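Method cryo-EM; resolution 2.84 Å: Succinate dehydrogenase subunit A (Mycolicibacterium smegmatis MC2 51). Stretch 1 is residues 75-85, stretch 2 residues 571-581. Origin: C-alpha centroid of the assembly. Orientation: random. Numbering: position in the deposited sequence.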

# COMPACT_ATOMS: atom_id res chain seq x y z
N ASP D 75 5.36 35.83 -40.89
CA ASP D 75 5.32 36.49 -42.20
C ASP D 75 4.00 36.25 -42.91
O ASP D 75 3.95 36.10 -44.13
N TYR D 76 2.92 36.20 -42.14
CA TYR D 76 1.56 36.14 -42.68
C TYR D 76 1.35 34.88 -43.52
O TYR D 76 0.87 34.93 -44.65
N LEU D 77 1.73 33.75 -42.93
CA LEU D 77 1.38 32.45 -43.48
C LEU D 77 0.90 31.51 -42.39
O LEU D 77 0.60 30.35 -42.68
N ALA D 78 0.83 31.96 -41.14
CA ALA D 78 0.27 31.17 -40.06
C ALA D 78 -1.25 31.16 -40.16
O ALA D 78 -1.85 31.94 -40.89
N ASP D 79 -1.87 30.25 -39.41
CA ASP D 79 -3.32 30.19 -39.32
C ASP D 79 -3.75 30.83 -38.01
O ASP D 79 -3.34 30.38 -36.94
N GLN D 80 -4.58 31.87 -38.10
CA GLN D 80 -4.87 32.67 -36.91
C GLN D 80 -5.66 31.88 -35.87
O GLN D 80 -5.48 32.11 -34.67
N ASP D 81 -6.52 30.95 -36.30
CA ASP D 81 -7.22 30.11 -35.34
C ASP D 81 -6.24 29.28 -34.52
O ASP D 81 -6.34 29.20 -33.29
N ALA D 82 -5.26 28.68 -35.20
CA ALA D 82 -4.27 27.86 -34.51
C ALA D 82 -3.40 28.71 -33.60
O ALA D 82 -3.05 28.28 -32.49
N VAL D 83 -3.03 29.92 -34.04
CA VAL D 83 -2.20 30.79 -33.21
C VAL D 83 -2.94 31.19 -31.94
O VAL D 83 -2.38 31.16 -30.83
N GLU D 84 -4.20 31.60 -32.10
CA GLU D 84 -5.07 31.88 -30.97
C GLU D 84 -5.09 30.74 -29.97
O GLU D 84 -4.88 30.94 -28.77
N ILE D 85 -5.38 29.53 -30.46
CA ILE D 85 -5.47 28.38 -29.57
C ILE D 85 -4.15 28.16 -28.86
O ILE D 85 -4.11 27.92 -27.65
N PRO D 571 -5.66 26.91 -48.78
CA PRO D 571 -5.83 28.31 -48.36
C PRO D 571 -5.46 28.50 -46.90
O PRO D 571 -5.62 27.61 -46.06
N VAL D 572 -4.96 29.70 -46.60
CA VAL D 572 -4.56 30.07 -45.25
C VAL D 572 -5.72 30.80 -44.57
O VAL D 572 -6.35 31.68 -45.17
N VAL D 573 -6.00 30.41 -43.32
CA VAL D 573 -7.11 31.00 -42.58
C VAL D 573 -6.71 32.39 -42.08
O VAL D 573 -5.55 32.64 -41.76
N GLN D 574 -7.69 33.29 -42.03
CA GLN D 574 -7.46 34.66 -41.57
C GLN D 574 -8.63 35.10 -40.70
O GLN D 574 -9.79 34.89 -41.08
N THR D 575 -8.33 35.70 -39.55
CA THR D 575 -9.38 36.23 -38.68
C THR D 575 -9.31 37.74 -38.53
O THR D 575 -10.29 38.42 -38.85
N ARG D 576 -8.20 38.29 -38.06
CA ARG D 576 -8.14 39.72 -37.79
C ARG D 576 -6.94 40.40 -38.43
O ARG D 576 -7.07 41.53 -38.90
N TYR D 577 -5.79 39.74 -38.45
CA TYR D 577 -4.54 40.39 -38.82
C TYR D 577 -4.35 40.35 -40.32
O TYR D 577 -4.54 39.31 -40.95
N GLU D 578 -3.99 41.49 -40.90
CA GLU D 578 -3.88 41.59 -42.34
C GLU D 578 -2.47 41.99 -42.73
O GLU D 578 -1.77 42.67 -41.97
N PRO D 579 -2.01 41.57 -43.91
CA PRO D 579 -0.61 41.76 -44.28
C PRO D 579 -0.20 43.23 -44.27
O PRO D 579 -1.02 44.13 -44.46
N MET D 580 1.09 43.45 -44.06
CA MET D 580 1.69 44.77 -44.13
C MET D 580 3.20 44.61 -44.08
O MET D 580 3.71 43.76 -43.36
N GLU D 581 3.91 45.44 -44.85
CA GLU D 581 5.36 45.33 -44.95
C GLU D 581 6.04 45.69 -43.64
O GLU D 581 7.06 45.10 -43.28

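This is a mixed contact in which a segment near the C-terminus without regular helix or strand packs against a loop and the start of a helix, with one hydrogen bond across it and Tyr76 and Gln80 as its main side chains. Tyr76 points toward the segment in the m rotamer. Pro579 CA lies over one face of the Tyr76 ring, 3.8 Å from the ring centroid, a CH-pi contact. Tyr76 OH reaches Met580 CG at 3.5 Å.

Asp79 sits at the N-cap position, but its side chain makes no capping bond. Its CA-to-CB bond runs sideways, and the m rotamer brings the carboxylate to the segment. There Asp79 OD1 accepts a hydrogen bond from Val573 N at 3.2 Å. Val572, in the p rotamer, places CG2 3.2 Å from Ala78 O.

Gln80 points toward the segment, also with chi1 m. Its side-chain amide is probably turned over in the model. Gln80 CB lies 3.3 Å from Thr575 OG1, and Gln80 CG meets the ring edge of Tyr577, 3.7 Å from Tyr577 CD1. Thr575 is p and Tyr577 is m; both point toward the first stretch.

Val573 (t) points in as well, with CG1 3.9 Å from Asp81 OD2. Further along the helix, Glu84 extends as t, t. Glu84 OE1 is 4.1 Å from Arg576 NH2, so the opposite charges are near but beyond a salt bridge.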

# COMPACT_ATOMS: atom_id res chain seq x y z
CB ASP D 75 6.50 36.07 -43.07
CG ASP D 75 6.90 37.14 -44.05
OD1 ASP D 75 6.06 38.02 -44.34
OD2 ASP D 75 8.05 37.11 -44.54
CB TYR D 76 1.22 37.41 -43.46
CG TYR D 76 1.28 38.63 -42.60
CD1 TYR D 76 0.44 38.76 -41.50
CD2 TYR D 76 2.19 39.65 -42.85
CE1 TYR D 76 0.50 39.87 -40.70
CE2 TYR D 76 2.25 40.75 -42.05
CZ TYR D 76 1.40 40.86 -40.97
OH TYR D 76 1.46 41.97 -40.17
CB LEU D 77 2.55 31.83 -44.22
CG LEU D 77 2.17 30.88 -45.35
CD1 LEU D 77 1.62 31.67 -46.51
CD2 LEU D 77 3.36 30.07 -45.78
CB ALA D 78 0.72 31.72 -38.71
CB ASP D 79 -3.82 28.76 -39.42
CG ASP D 79 -3.63 28.16 -40.79
OD1 ASP D 79 -3.56 28.94 -41.77
OD2 ASP D 79 -3.55 26.92 -40.90
CB GLN D 80 -5.62 33.94 -37.29
CG GLN D 80 -4.73 35.13 -37.62
CD GLN D 80 -4.28 35.15 -39.05
OE1 GLN D 80 -4.73 34.35 -39.85
NE2 GLN D 80 -3.40 36.07 -39.38
CB ASP D 81 -8.20 29.19 -36.06
CG ASP D 81 -7.60 28.52 -37.29
OD1 ASP D 81 -6.37 28.63 -37.49
OD2 ASP D 81 -8.35 27.87 -38.05
CB ALA D 82 -3.41 27.12 -35.53
CB VAL D 83 -1.75 32.02 -34.01
CG1 VAL D 83 -0.99 32.95 -33.13
CG2 VAL D 83 -0.91 31.60 -35.18
CB GLU D 84 -6.48 32.15 -31.48
CG GLU D 84 -7.51 32.39 -30.41
CD GLU D 84 -8.90 32.58 -31.00
OE1 GLU D 84 -9.03 32.54 -32.24
OE2 GLU D 84 -9.85 32.76 -30.21
CB ILE D 85 -5.92 27.13 -30.35
CG1 ILE D 85 -7.34 27.33 -30.86
CG2 ILE D 85 -5.87 25.92 -29.46
CD1 ILE D 85 -7.84 26.18 -31.69
CB PRO D 571 -7.32 28.56 -48.59
CG PRO D 571 -7.94 27.22 -48.42
CD PRO D 571 -6.95 26.24 -48.98
CB VAL D 572 -3.29 30.93 -45.26
CG1 VAL D 572 -3.46 32.13 -46.16
CG2 VAL D 572 -2.96 31.39 -43.86
CB VAL D 573 -7.50 30.08 -41.41
CG1 VAL D 573 -8.85 30.46 -40.86
CG2 VAL D 573 -7.48 28.64 -41.86
CB GLN D 574 -7.29 35.62 -42.74
CG GLN D 574 -6.25 35.20 -43.75
CD GLN D 574 -5.35 36.33 -44.17
OE1 GLN D 574 -5.64 37.50 -43.92
NE2 GLN D 574 -4.23 35.99 -44.80
CB THR D 575 -9.29 35.56 -37.30
OG1 THR D 575 -8.10 36.00 -36.63
CG2 THR D 575 -9.27 34.06 -37.43
CB ARG D 576 -8.09 39.99 -36.28
CG ARG D 576 -9.14 39.27 -35.48
CD ARG D 576 -8.89 39.44 -34.00
NE ARG D 576 -9.72 38.53 -33.21
CZ ARG D 576 -9.38 37.28 -32.92
NH1 ARG D 576 -8.23 36.78 -33.36
NH2 ARG D 576 -10.19 36.52 -32.20
CB TYR D 577 -3.37 39.72 -38.10
CG TYR D 577 -3.61 39.59 -36.61
CD1 TYR D 577 -4.27 38.49 -36.09
CD2 TYR D 577 -3.19 40.57 -35.74
CE1 TYR D 577 -4.50 38.37 -34.74
CE2 TYR D 577 -3.42 40.47 -34.39
CZ TYR D 577 -4.07 39.36 -33.90
OH TYR D 577 -4.30 39.25 -32.55
CB GLU D 578 -4.89 42.61 -42.88
CG GLU D 578 -6.33 42.18 -42.69
CD GLU D 578 -6.68 40.94 -43.50
OE1 GLU D 578 -6.14 40.78 -44.61
OE2 GLU D 578 -7.49 40.12 -43.02
CB PRO D 579 -0.52 41.17 -45.69
CG PRO D 579 -1.67 40.24 -45.77
CD PRO D 579 -2.75 40.83 -44.94
CB MET D 580 1.20 45.67 -42.98
CG MET D 580 1.54 45.22 -41.57
SD MET D 580 3.16 45.76 -41.00
CE MET D 580 2.89 47.52 -40.85
CB GLU D 581 5.88 46.23 -46.07
CG GLU D 581 5.92 45.57 -47.44
CD GLU D 581 7.21 44.82 -47.70
OE1 GLU D 581 8.29 45.37 -47.40
OE2 GLU D 581 7.15 43.67 -48.20